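Local atomic coordinates of G/U mismatch-specific DNA glycosylase (Deinococcus radiodurans, PDB entry 2C2Q), a protein that belongs to the uracil-DNA glycosylase superfamily, as a mismatch-specific member built on a compact alpha/beta fold with a central, mainly parallel sheet. Residues Val156-Ser161 with Glu171-Leu176; Gly61-Gln66 with Ala73-Tyr78; Gly14-Pro19 with Val85-Ser90. The protein carries 1 engineered substitution. All blocks are in the same frame, centred on the assembly; numbering follows the deposited sequence.

Contact 1 of 3, residues Val156-Ser161 with Glu171-Leu176; sequences VLPSTS and EPWQAL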
ATOM      1  N   VAL A 156       9.291  -1.715   1.202  1.00 18.38           N
ATOM      2  CA  VAL A 156       8.793  -2.903   0.488  1.00 18.95           C
ATOM      3  C   VAL A 156       8.490  -3.935   1.542  1.00 18.73           C
ATOM      4  O   VAL A 156       9.292  -4.140   2.475  1.00 18.59           O
ATOM      5  CB  VAL A 156       9.795  -3.410  -0.573  1.00 19.42           C
ATOM      6  CG1 VAL A 156       9.326  -4.742  -1.196  1.00 20.37           C
ATOM      7  CG2 VAL A 156      10.005  -2.374  -1.717  1.00 19.20           C
ATOM      8  N   LEU A 157       7.290  -4.533   1.479  1.00 16.73           N
ATOM      9  CA  LEU A 157       6.854  -5.385   2.564  1.00 14.98           C
ATOM     10  C   LEU A 157       6.530  -6.770   2.061  1.00 15.67           C
ATOM     11  O   LEU A 157       6.175  -6.902   0.909  1.00 17.23           O
ATOM     12  CB  LEU A 157       5.621  -4.827   3.293  1.00 16.11           C
ATOM     13  CG  LEU A 157       5.775  -3.375   3.802  1.00 15.70           C
ATOM     14  CD1 LEU A 157       4.339  -2.827   4.208  1.00 16.86           C
ATOM     15  CD2 LEU A 157       6.680  -3.298   4.967  1.00 17.58           C
ATOM     16  N   PRO A 158       6.686  -7.800   2.917  1.00 17.33           N
ATOM     17  CA  PRO A 158       6.307  -9.182   2.530  1.00 17.74           C
ATOM     18  C   PRO A 158       4.813  -9.237   2.297  1.00 17.17           C
ATOM     19  O   PRO A 158       4.043  -8.756   3.126  1.00 16.84           O
ATOM     20  CB  PRO A 158       6.705 -10.025   3.763  1.00 19.53           C
ATOM     21  CG  PRO A 158       7.818  -9.209   4.448  1.00 20.32           C
ATOM     22  CD  PRO A 158       7.250  -7.759   4.286  1.00 17.44           C
ATOM     23  N   SER A 159       4.417  -9.822   1.165  1.00 18.32           N
ATOM     24  CA  SER A 159       2.958  -9.987   0.868  1.00 18.99           C
ATOM     25  C   SER A 159       2.171 -10.687   1.999  1.00 18.65           C
ATOM     26  O   SER A 159       2.640 -11.683   2.585  1.00 18.60           O
ATOM     27  CB  SER A 159       2.774 -10.673  -0.490  1.00 19.76           C
ATOM     28  OG  SER A 159       1.432 -10.988  -0.675  1.00 18.63           O
ATOM     29  N   THR A 160       0.988 -10.155   2.321  1.00 16.44           N
ATOM     30  CA  THR A 160       0.077 -10.745   3.277  1.00 16.50           C
ATOM     31  C   THR A 160      -0.895 -11.705   2.581  1.00 16.61           C
ATOM     32  O   THR A 160      -1.815 -12.196   3.204  1.00 16.56           O
ATOM     33  CB  THR A 160      -0.689  -9.664   4.042  1.00 16.39           C
ATOM     34  OG1 THR A 160      -1.338  -8.803   3.078  1.00 16.99           O
ATOM     35  CG2 THR A 160       0.284  -8.758   4.849  1.00 16.38           C
ATOM     36  N   SER A 161      -0.708 -11.924   1.274  1.00 18.39           N
ATOM     37  CA  SER A 161      -1.595 -12.797   0.535  1.00 21.68           C
ATOM     38  C   SER A 161      -1.405 -14.262   0.973  1.00 24.23           C
ATOM     39  O   SER A 161      -0.295 -14.615   1.405  1.00 22.70           O
ATOM     40  CB  SER A 161      -1.380 -12.541  -0.945  1.00 23.75           C
ATOM     41  OG  SER A 161      -0.971 -13.740  -1.546  1.00 32.92           O
ATOM     42  N   GLU A 171       8.846  -8.903  10.612  1.00 24.35           N
ATOM     43  CA  GLU A 171       9.843  -7.875  10.926  1.00 24.85           C
ATOM     44  C   GLU A 171       9.640  -6.567  10.130  1.00 24.21           C
ATOM     45  O   GLU A 171       9.636  -5.505  10.759  1.00 23.10           O
ATOM     46  CB  GLU A 171      11.287  -8.356  10.725  1.00 25.09           C
ATOM     47  CG  GLU A 171      12.302  -7.408  11.361  1.00 28.18           C
ATOM     48  CD  GLU A 171      13.723  -7.959  11.282  1.00 37.39           C
ATOM     49  OE1 GLU A 171      13.969  -8.890  10.454  1.00 38.67           O
ATOM     50  OE2 GLU A 171      14.597  -7.443  12.027  1.00 40.10           O
ATOM     51  N   PRO A 172       9.525  -6.630   8.785  1.00 23.97           N
ATOM     52  CA  PRO A 172       9.413  -5.383   7.992  1.00 22.99           C
ATOM     53  C   PRO A 172       8.162  -4.554   8.338  1.00 22.07           C
ATOM     54  O   PRO A 172       8.264  -3.292   8.404  1.00 20.22           O
ATOM     55  CB  PRO A 172       9.403  -5.895   6.539  1.00 24.02           C
ATOM     56  CG  PRO A 172      10.122  -7.268   6.640  1.00 24.81           C
ATOM     57  CD  PRO A 172       9.573  -7.815   7.885  1.00 23.07           C
ATOM     58  N   TRP A 173       7.048  -5.239   8.607  1.00 19.17           N
ATOM     59  CA  TRP A 173       5.774  -4.634   9.003  1.00 19.89           C
ATOM     60  C   TRP A 173       5.864  -4.012  10.434  1.00 20.31           C
ATOM     61  O   TRP A 173       5.287  -2.981  10.736  1.00 20.22           O
ATOM     62  CB  TRP A 173       4.632  -5.684   8.983  1.00 18.46           C
ATOM     63  CG  TRP A 173       4.249  -6.119   7.624  1.00 19.81           C
ATOM     64  CD1 TRP A 173       4.796  -7.133   6.870  1.00 20.36           C
ATOM     65  CD2 TRP A 173       3.207  -5.534   6.818  1.00 19.78           C
ATOM     66  NE1 TRP A 173       4.176  -7.208   5.633  1.00 19.79           N
ATOM     67  CE2 TRP A 173       3.171  -6.267   5.582  1.00 21.90           C
ATOM     68  CE3 TRP A 173       2.272  -4.490   7.027  1.00 20.95           C
ATOM     69  CZ2 TRP A 173       2.286  -5.944   4.525  1.00 21.49           C
ATOM     70  CZ3 TRP A 173       1.359  -4.173   5.955  1.00 19.01           C
ATOM     71  CH2 TRP A 173       1.375  -4.913   4.744  1.00 19.29           C
ATOM     72  N   GLN A 174       6.532  -4.704  11.363  1.00 21.10           N
ATOM     73  CA  GLN A 174       6.656  -4.141  12.676  1.00 20.59           C
ATOM     74  C   GLN A 174       7.592  -2.926  12.655  1.00 20.34           C
ATOM     75  O   GLN A 174       7.338  -1.936  13.373  1.00 22.10           O
ATOM     76  CB  GLN A 174       7.230  -5.188  13.643  1.00 20.73           C
ATOM     77  CG  GLN A 174       7.309  -4.652  15.034  1.00 23.16           C
ATOM     78  CD  GLN A 174       5.984  -4.426  15.686  1.00 27.43           C
ATOM     79  OE1 GLN A 174       5.141  -5.328  15.779  1.00 27.40           O
ATOM     80  NE2 GLN A 174       5.782  -3.206  16.167  1.00 31.97           N
ATOM     81  N   ALA A 175       8.659  -2.991  11.859  1.00 20.23           N
ATOM     82  CA  ALA A 175       9.608  -1.867  11.730  1.00 21.06           C
ATOM     83  C   ALA A 175       8.880  -0.636  11.147  1.00 21.08           C
ATOM     84  O   ALA A 175       9.188   0.539  11.461  1.00 20.37           O
ATOM     85  CB  ALA A 175      10.771  -2.248  10.840  1.00 21.53           C
ATOM     86  N   LEU A 176       7.964  -0.931  10.238  1.00 20.81           N
ATOM     87  CA  LEU A 176       7.171   0.122   9.628  1.00 19.11           C
ATOM     88  C   LEU A 176       6.278   0.729  10.668  1.00 20.01           C
ATOM     89  O   LEU A 176       6.213   1.987  10.776  1.00 20.28           O
ATOM     90  CB  LEU A 176       6.362  -0.440   8.428  1.00 18.69           C
ATOM     91  CG  LEU A 176       5.514   0.620   7.741  1.00 17.73           C
ATOM     92  CD1 LEU A 176       6.321   1.791   7.224  1.00 17.40           C
ATOM     93  CD2 LEU A 176       4.716  -0.054   6.610  1.00 18.07           C
TER
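Trp173 and Leu157 cross at about a right angle, and the leucine sits over one face of the indole. Its CD1 lies 3.5 Å from the centroid of the Trp173 six-membered ring and only 6° off the ring normal, a CH-pi contact, while Leu157 CB rests 3.6 Å from Trp173 CE2. Trp173 CG is anti to its own carbonyl carbon (chi1 -70°); the far end of the indole comes nearer the loop than the direction of its CB would suggest. At the rim, in the plane of the ring, Trp173 NE1 donates to Pro158 O over 2.9 Å with an N-H...O angle of 152°; the oxygen lies practically in the indole plane and accepts the bond on a lone pair, in the carbonyl plane. Face contact and in-plane bond together fix the rotation of the ring and satisfy a buried N-H.

This is the return from strand 153-156 of the central sheet to the C-terminal helix 171-188, in the alpha/beta fold of the uracil-DNA glycosylase superfamily. Pro158 and Pro172 meet obliquely, with Pro158 CD 3.6 Å from Pro172 CB. On the sheet side, Leu157 CD1 also meets Leu176 CD2 at 3.7 Å, and both leucines touch Ala119 of strand 117-120. Thr160 turns CG2 to Trp173 CZ2 at 3.5 Å, while its OG1 hydrogen-bonds Asn51; Phe168 also meets the indole, its ring inclined to it.

Contact 2 of 3, residues Gly61-Gln66 with Ala73-Tyr78; sequences GLTPRQ and ATLPQY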
ATOM      1  N   GLY A  61       0.543  -2.340  15.477  1.00 24.08           N
ATOM      2  CA  GLY A  61      -0.011  -1.094  16.032  1.00 26.34           C
ATOM      3  C   GLY A  61      -0.058   0.034  15.014  1.00 26.75           C
ATOM      4  O   GLY A  61       0.158   1.184  15.352  1.00 28.90           O
ATOM      5  N   LEU A  62      -0.273  -0.284  13.742  1.00 26.29           N
ATOM      6  CA  LEU A  62      -0.612   0.778  12.752  1.00 25.06           C
ATOM      7  C   LEU A  62      -2.050   1.197  12.983  1.00 26.14           C
ATOM      8  O   LEU A  62      -2.420   2.385  12.767  1.00 26.20           O
ATOM      9  CB  LEU A  62      -0.378   0.277  11.317  1.00 24.43           C
ATOM     10  CG  LEU A  62       1.071   0.209  10.877  1.00 22.36           C
ATOM     11  CD1 LEU A  62       1.294  -0.595   9.590  1.00 23.98           C
ATOM     12  CD2 LEU A  62       1.658   1.634  10.788  1.00 29.15           C
ATOM     13  N   THR A  63      -2.872   0.248  13.425  1.00 26.17           N
ATOM     14  CA  THR A  63      -4.227   0.524  13.887  1.00 27.33           C
ATOM     15  C   THR A  63      -4.445  -0.069  15.300  1.00 29.03           C
ATOM     16  O   THR A  63      -3.827  -1.082  15.650  1.00 29.45           O
ATOM     17  CB  THR A  63      -5.303  -0.008  12.887  1.00 27.38           C
ATOM     18  OG1 THR A  63      -5.387  -1.463  12.877  1.00 26.46           O
ATOM     19  CG2 THR A  63      -4.984   0.438  11.447  1.00 25.46           C
ATOM     20  N   PRO A  64      -5.293   0.577  16.113  1.00 30.66           N
ATOM     21  CA  PRO A  64      -5.591   0.105  17.483  1.00 30.54           C
ATOM     22  C   PRO A  64      -6.594  -1.038  17.611  1.00 31.13           C
ATOM     23  O   PRO A  64      -6.764  -1.574  18.719  1.00 31.30           O
ATOM     24  CB  PRO A  64      -6.184   1.350  18.155  1.00 31.21           C
ATOM     25  CG  PRO A  64      -6.871   2.105  17.024  1.00 29.89           C
ATOM     26  CD  PRO A  64      -5.952   1.874  15.822  1.00 30.11           C
ATOM     27  N   ARG A  65      -7.300  -1.368  16.528  1.00 29.21           N
ATOM     28  CA  ARG A  65      -8.267  -2.476  16.480  1.00 29.24           C
ATOM     29  C   ARG A  65      -8.035  -3.121  15.129  1.00 27.74           C
ATOM     30  O   ARG A  65      -7.411  -2.492  14.288  1.00 28.75           O
ATOM     31  CB  ARG A  65      -9.694  -1.935  16.527  1.00 29.91           C
ATOM     32  CG  ARG A  65     -10.363  -1.928  17.938  1.00 33.65           C
ATOM     33  CD  ARG A  65     -11.709  -1.116  17.983  1.00 31.75           C
ATOM     34  NE  ARG A  65     -12.033  -0.561  16.658  1.00 39.83           N
ATOM     35  CZ  ARG A  65     -12.774  -1.173  15.727  1.00 40.21           C
ATOM     36  NH1 ARG A  65     -13.316  -2.363  15.974  1.00 38.68           N
ATOM     37  NH2 ARG A  65     -12.985  -0.588  14.540  1.00 42.50           N
ATOM     38  N   GLN A  66      -8.506  -4.348  14.913  1.00 26.65           N
ATOM     39  CA  GLN A  66      -8.426  -4.943  13.585  1.00 25.79           C
ATOM     40  C   GLN A  66      -9.646  -4.424  12.792  1.00 24.08           C
ATOM     41  O   GLN A  66     -10.823  -4.663  13.185  1.00 23.51           O
ATOM     42  CB  GLN A  66      -8.386  -6.483  13.624  1.00 25.60           C
ATOM     43  CG  GLN A  66      -8.496  -7.121  12.233  1.00 27.10           C
ATOM     44  CD  GLN A  66      -8.309  -8.643  12.218  1.00 27.60           C
ATOM     45  OE1 GLN A  66      -7.632  -9.209  13.087  1.00 29.78           O
ATOM     46  NE2 GLN A  66      -8.873  -9.297  11.221  1.00 29.60           N
ATOM     47  N   ALA A  73     -11.643   2.936   4.426  1.00 12.40           N
ATOM     48  CA  ALA A  73     -11.588   4.375   4.241  1.00 14.08           C
ATOM     49  C   ALA A  73     -11.378   5.203   5.502  1.00 12.33           C
ATOM     50  O   ALA A  73     -11.134   6.407   5.408  1.00 14.98           O
ATOM     51  CB  ALA A  73     -12.821   4.931   3.409  1.00 14.12           C
ATOM     52  N   THR A  74     -11.459   4.561   6.691  1.00 14.53           N
ATOM     53  CA  THR A  74     -11.260   5.248   7.929  1.00 16.42           C
ATOM     54  C   THR A  74      -9.782   5.376   8.279  1.00 16.18           C
ATOM     55  O   THR A  74      -9.407   6.085   9.211  1.00 15.82           O
ATOM     56  CB  THR A  74     -12.004   4.541   9.080  1.00 16.73           C
ATOM     57  OG1 THR A  74     -11.377   3.261   9.346  1.00 14.76           O
ATOM     58  CG2 THR A  74     -13.500   4.222   8.729  1.00 15.84           C
ATOM     59  N   LEU A  75      -8.929   4.714   7.502  1.00 15.57           N
ATOM     60  CA  LEU A  75      -7.526   4.709   7.835  1.00 15.58           C
ATOM     61  C   LEU A  75      -6.870   6.088   8.024  1.00 16.99           C
ATOM     62  O   LEU A  75      -5.890   6.191   8.782  1.00 16.58           O
ATOM     63  CB  LEU A  75      -6.710   3.899   6.795  1.00 15.04           C
ATOM     64  CG  LEU A  75      -6.810   2.359   6.890  1.00 16.72           C
ATOM     65  CD1 LEU A  75      -5.969   1.734   5.767  1.00 13.58           C
ATOM     66  CD2 LEU A  75      -6.293   1.910   8.275  1.00 17.04           C
ATOM     67  N   PRO A  76      -7.301   7.135   7.309  1.00 15.96           N
ATOM     68  CA  PRO A  76      -6.656   8.435   7.519  1.00 16.85           C
ATOM     69  C   PRO A  76      -6.716   8.982   8.945  1.00 16.64           C
ATOM     70  O   PRO A  76      -5.871   9.821   9.297  1.00 18.06           O
ATOM     71  CB  PRO A  76      -7.389   9.383   6.538  1.00 15.83           C
ATOM     72  CG  PRO A  76      -7.817   8.468   5.444  1.00 17.65           C
ATOM     73  CD  PRO A  76      -8.250   7.199   6.160  1.00 17.07           C
ATOM     74  N   GLN A  77      -7.670   8.529   9.737  1.00 17.01           N
ATOM     75  CA  GLN A  77      -7.746   8.972  11.126  1.00 19.63           C
ATOM     76  C   GLN A  77      -6.489   8.466  11.910  1.00 20.32           C
ATOM     77  O   GLN A  77      -6.147   8.968  12.980  1.00 20.77           O
ATOM     78  CB  GLN A  77      -9.071   8.540  11.745  1.00 19.15           C
ATOM     79  CG  GLN A  77      -9.158   7.064  12.152  1.00 16.72           C
ATOM     80  CD  GLN A  77     -10.437   6.710  12.781  1.00 12.80           C
ATOM     81  OE1 GLN A  77     -11.008   7.494  13.593  1.00 16.58           O
ATOM     82  NE2 GLN A  77     -10.919   5.500  12.464  1.00 18.44           N
ATOM     83  N   TYR A  78      -5.810   7.489  11.334  1.00 20.32           N
ATOM     84  CA  TYR A  78      -4.565   6.928  11.894  1.00 20.73           C
ATOM     85  C   TYR A  78      -3.365   7.362  11.081  1.00 20.94           C
ATOM     86  O   TYR A  78      -2.256   6.875  11.289  1.00 21.29           O
ATOM     87  CB  TYR A  78      -4.693   5.378  11.965  1.00 21.83           C
ATOM     88  CG  TYR A  78      -5.900   4.925  12.759  1.00 23.30           C
ATOM     89  CD1 TYR A  78      -6.122   5.415  14.028  1.00 23.09           C
ATOM     90  CD2 TYR A  78      -6.804   3.990  12.242  1.00 21.30           C
ATOM     91  CE1 TYR A  78      -7.223   5.013  14.787  1.00 26.46           C
ATOM     92  CE2 TYR A  78      -7.883   3.588  12.977  1.00 24.70           C
ATOM     93  CZ  TYR A  78      -8.097   4.108  14.245  1.00 24.61           C
ATOM     94  OH  TYR A  78      -9.174   3.685  14.990  1.00 27.76           O
TER
HETATM   95  O   HOH W   1      -1.264   4.823  12.805  1.00 27.79           O
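Tyr78 and Pro64 supply the CH-pi part of this contact, their side chains reaching toward each other tip to tip. Pro64 CD stands 3.7 Å from the centroid of the Tyr78 ring, 20° off its normal, and is displaced toward the rim, where it comes within 3.5 Å of Tyr78 CZ. Pro64 CG continues outward to Tyr78 OH at 3.5 Å. On the opposite face of the phenol lies CG of Gln77, over the ring centre, so the ring is held between its own neighbour in sequence and the proline. Tyr78 CG is anti to its carbonyl carbon (chi1 -56°), on a CB that already points toward the 61-66 loop.

Apolar packing lies beside the ring. Thr63 CG2 touches Leu75 CD2 at 3.7 Å, the two side chains meeting at a slant, while Thr63 and Tyr78 cross at about a right angle; Leu75 in turn packs on Leu80 and Leu82 of strand 80-84, and Thr63 on Leu57 of helix 53-59.

Polar links are of two kinds. Within the loop, Thr63 OG1 donates to Arg65 O at 2.7 Å, nearly along the C=O axis, which ties the turn around Pro64. Between the segments, a single water donates to Leu62 O and to Tyr78 O, each at 2.7 Å.

The 61-66 loop begins at Gly61 with a Schellman motif ending helix 53-59, and 73-78 is a 3-10 segment leading into strand 80-84. Carbon-to-ring contacts and a shared water join the two, implying that shape and dispersion do most of the direct work, with the backbone carbonyls bridged through solvent.

Contact 3 of 3, residues Gly14-Pro19 with Val85-Ser90; sequences GEYLVP and VAKRHS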
ATOM      1  N   GLY A  14     -14.888   7.569 -11.793  1.00 25.85           N
ATOM      2  CA  GLY A  14     -15.576   6.276 -11.872  1.00 26.52           C
ATOM      3  C   GLY A  14     -14.934   5.077 -12.585  1.00 25.63           C
ATOM      4  O   GLY A  14     -15.590   4.048 -12.791  1.00 28.65           O
ATOM      5  N   GLU A  15     -13.693   5.152 -13.013  1.00 23.88           N
ATOM      6  CA  GLU A  15     -13.110   3.989 -13.656  1.00 22.37           C
ATOM      7  C   GLU A  15     -12.505   3.027 -12.617  1.00 22.00           C
ATOM      8  O   GLU A  15     -12.329   1.844 -12.896  1.00 23.90           O
ATOM      9  CB  GLU A  15     -12.075   4.384 -14.666  1.00 24.42           C
ATOM     10  CG  GLU A  15     -12.683   5.266 -15.772  1.00 26.97           C
ATOM     11  CD  GLU A  15     -11.718   5.598 -16.895  1.00 33.95           C
ATOM     12  OE1 GLU A  15     -10.542   5.139 -16.911  1.00 32.70           O
ATOM     13  OE2 GLU A  15     -12.165   6.332 -17.832  1.00 36.40           O
ATOM     14  N   TYR A  16     -12.147   3.542 -11.453  1.00 19.76           N
ATOM     15  CA  TYR A  16     -11.437   2.654 -10.484  1.00 18.31           C
ATOM     16  C   TYR A  16     -12.442   1.667  -9.885  1.00 17.12           C
ATOM     17  O   TYR A  16     -13.577   2.039  -9.570  1.00 18.21           O
ATOM     18  CB  TYR A  16     -10.820   3.451  -9.368  1.00 17.22           C
ATOM     19  CG  TYR A  16      -9.634   4.314  -9.736  1.00 17.94           C
ATOM     20  CD1 TYR A  16      -9.010   4.247 -11.007  1.00 16.91           C
ATOM     21  CD2 TYR A  16      -9.141   5.236  -8.801  1.00 15.42           C
ATOM     22  CE1 TYR A  16      -7.937   5.074 -11.295  1.00 17.49           C
ATOM     23  CE2 TYR A  16      -8.101   6.069  -9.089  1.00 14.69           C
ATOM     24  CZ  TYR A  16      -7.495   5.992 -10.316  1.00 16.75           C
ATOM     25  OH  TYR A  16      -6.432   6.847 -10.511  1.00 19.56           O
ATOM     26  N   LEU A  17     -12.015   0.420  -9.701  1.00 17.55           N
ATOM     27  CA  LEU A  17     -12.866  -0.638  -9.165  1.00 17.16           C
ATOM     28  C   LEU A  17     -13.174  -0.363  -7.698  1.00 17.22           C
ATOM     29  O   LEU A  17     -14.279  -0.614  -7.238  1.00 18.32           O
ATOM     30  CB  LEU A  17     -12.234  -2.031  -9.351  1.00 17.27           C
ATOM     31  CG  LEU A  17     -11.789  -2.438 -10.783  1.00 19.72           C
ATOM     32  CD1 LEU A  17     -11.279  -3.816 -10.783  1.00 20.05           C
ATOM     33  CD2 LEU A  17     -12.968  -2.260 -11.783  1.00 22.13           C
ATOM     34  N   VAL A  18     -12.192   0.201  -6.955  1.00 14.75           N
ATOM     35  CA  VAL A  18     -12.355   0.571  -5.563  1.00 12.84           C
ATOM     36  C   VAL A  18     -11.651   1.958  -5.390  1.00 11.69           C
ATOM     37  O   VAL A  18     -10.627   2.136  -6.042  1.00 12.22           O
ATOM     38  CB  VAL A  18     -11.667  -0.420  -4.619  1.00 12.44           C
ATOM     39  CG1 VAL A  18     -12.086  -0.073  -3.189  1.00 13.74           C
ATOM     40  CG2 VAL A  18     -12.132  -1.886  -4.983  1.00 16.79           C
ATOM     41  N   PRO A  19     -12.260   2.916  -4.683  1.00 13.40           N
ATOM     42  CA  PRO A  19     -11.648   4.247  -4.502  1.00 12.53           C
ATOM     43  C   PRO A  19     -10.251   4.158  -3.865  1.00 13.51           C
ATOM     44  O   PRO A  19      -9.986   3.272  -3.017  1.00 13.90           O
ATOM     45  CB  PRO A  19     -12.591   4.966  -3.534  1.00 15.43           C
ATOM     46  CG  PRO A  19     -13.927   4.365  -3.810  1.00 15.66           C
ATOM     47  CD  PRO A  19     -13.586   2.867  -4.005  1.00 14.08           C
ATOM     48  N   VAL A  85      -1.100  -0.273  -7.641  1.00 12.31           N
ATOM     49  CA  VAL A  85      -0.456   0.048  -8.927  1.00 13.38           C
ATOM     50  C   VAL A  85      -1.449  -0.107 -10.072  1.00 13.15           C
ATOM     51  O   VAL A  85      -1.425   0.656 -11.052  1.00 15.27           O
ATOM     52  CB  VAL A  85       0.803  -0.828  -9.129  1.00 12.80           C
ATOM     53  CG1 VAL A  85       1.555  -0.440 -10.422  1.00 15.58           C
ATOM     54  CG2 VAL A  85       1.751  -0.734  -7.886  1.00 16.45           C
ATOM     55  N   ALA A  86      -2.317  -1.110  -9.979  1.00 13.47           N
ATOM     56  CA  ALA A  86      -3.392  -1.337 -10.948  1.00 15.27           C
ATOM     57  C   ALA A  86      -4.775  -1.048 -10.299  1.00 16.88           C
ATOM     58  O   ALA A  86      -5.164  -1.705  -9.311  1.00 15.85           O
ATOM     59  CB  ALA A  86      -3.334  -2.735 -11.460  1.00 15.19           C
ATOM     60  N   LYS A  87      -5.508  -0.078 -10.848  1.00 15.67           N
ATOM     61  CA  LYS A  87      -6.751   0.362 -10.226  1.00 16.51           C
ATOM     62  C   LYS A  87      -8.040  -0.037 -11.000  1.00 18.04           C
ATOM     63  O   LYS A  87      -9.123   0.063 -10.477  1.00 19.00           O
ATOM     64  CB  LYS A  87      -6.722   1.869 -10.086  1.00 17.00           C
ATOM     65  CG  LYS A  87      -5.782   2.374  -8.992  1.00 17.04           C
ATOM     66  CD  LYS A  87      -6.169   1.880  -7.551  1.00 14.49           C
ATOM     67  CE  LYS A  87      -7.598   2.257  -7.193  1.00 11.23           C
ATOM     68  NZ  LYS A  87      -7.899   2.139  -5.710  1.00 11.73           N
ATOM     69  N   ARG A  88      -7.870  -0.363 -12.284  1.00 18.80           N
ATOM     70  CA  ARG A  88      -9.003  -0.647 -13.175  1.00 19.16           C
ATOM     71  C   ARG A  88      -9.196  -2.126 -13.487  1.00 19.60           C
ATOM     72  O   ARG A  88     -10.084  -2.465 -14.306  1.00 19.61           O
ATOM     73  CB  ARG A  88      -8.767   0.096 -14.516  1.00 19.71           C
ATOM     74  CG  ARG A  88      -8.695   1.642 -14.338  1.00 20.59           C
ATOM     75  CD  ARG A  88      -8.606   2.417 -15.680  1.00 22.83           C
ATOM     76  NE  ARG A  88      -8.609   3.873 -15.495  1.00 23.41           N
ATOM     77  CZ  ARG A  88      -7.547   4.575 -15.062  1.00 25.32           C
ATOM     78  NH1 ARG A  88      -6.407   3.967 -14.739  1.00 23.89           N
ATOM     79  NH2 ARG A  88      -7.627   5.904 -14.959  1.00 25.82           N
ATOM     80  N   HIS A  89      -8.368  -2.998 -12.887  1.00 19.12           N
ATOM     81  CA  HIS A  89      -8.450  -4.423 -13.123  1.00 17.85           C
ATOM     82  C   HIS A  89      -8.261  -5.121 -11.774  1.00 19.11           C
ATOM     83  O   HIS A  89      -7.618  -4.587 -10.878  1.00 16.68           O
ATOM     84  CB  HIS A  89      -7.311  -4.892 -14.058  1.00 17.40           C
ATOM     85  CG  HIS A  89      -7.317  -4.239 -15.421  1.00 19.95           C
ATOM     86  ND1 HIS A  89      -6.806  -2.977 -15.651  1.00 18.48           N
ATOM     87  CD2 HIS A  89      -7.778  -4.686 -16.620  1.00 24.32           C
ATOM     88  CE1 HIS A  89      -6.942  -2.676 -16.940  1.00 24.88           C
ATOM     89  NE2 HIS A  89      -7.541  -3.694 -17.546  1.00 23.11           N
ATOM     90  N   SER A  90      -8.795  -6.343 -11.676  1.00 19.53           N
ATOM     91  CA  SER A  90      -8.639  -7.138 -10.481  1.00 20.93           C
ATOM     92  C   SER A  90      -8.111  -8.506 -10.834  1.00 21.22           C
ATOM     93  O   SER A  90      -8.194  -8.949 -11.999  1.00 21.57           O
ATOM     94  CB  SER A  90      -9.980  -7.238  -9.754  1.00 19.32           C
ATOM     95  OG  SER A  90     -10.951  -8.024 -10.471  1.00 25.13           O
TER
HETATM   96  O   HOH W   2      -6.526   7.789 -12.911  1.00 27.23           O
HETATM   97  O   HOH W   3      -9.459  -0.575  -7.695  1.00 17.25           O
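Arg88 and Glu15 form a salt bridge: NE of Arg88 donates to OE1 of Glu15 at 2.7 Å with an N-H...O angle of 149°. The oxygen uses its anti lone pair and is tilted slightly out of the guanidinium plane; the carboxylate and guanidinium planes are 73° apart. One face of the guanidinium lies against Tyr16 CE1, and the ring and guanidinium planes stand 79° apart. Lys87 covers a face of the same tyrosine, its CB 3.8 Å from the ring centroid in a CH-pi contact. Bends at chi2 and chi3 bring its CE close to Tyr16 CD2; from there NZ donates to Val18 O at 2.7 Å, coming from above the carbonyl plane.

The backbones are joined where Leu17 N donates to Lys87 O at 3.0 Å, a nearly straight bond. Leu17 CD1 lies 3.4 Å from His89 C. In this way the N-terminal loop, ahead of strand 28-32, is fastened to the loop that leaves strand 80-84, outermost in the central sheet of the alpha/beta fold.

Waters form the next shell. One links Tyr16 OH to Arg88 NH2; another accepts from Val18 N and donates to Lys87 O, which thereby receives two hydrogen bonds. Further out, Lys87 NZ has a salt bridge with Asp20, which would be expected to stabilise its charge in this buried setting. Arg88 NH1 forms a salt bridge with Glu105 and Tyr16 OH a hydrogen bond with Lys109 NZ, both on helix 103-113.

Overall arrangement
The three contacts are spread around one central sheet with strand order 80-84, 28-32, 117-120, 153-156, 140-141. Along the chain, contact 2 is nested inside the loop closed by contact 3; contact 1 follows both. Contacts 1 and 2 have centres about 16 Å apart and share helix 53-59, which leads into the 61-66 loop and touches Trp173. Both segments of contact 2 precede strand 80-84, and segment 85-90 of contact 3 follows it; the centres are about 22 Å apart. Contacts 1 and 3, about 23 Å between centres, fall on opposite sides of the chain's centre. None touches another: contact 1 joins loop to helix, contact 2 loop to 3-10 segment, contact 3 two sequence-distant loops.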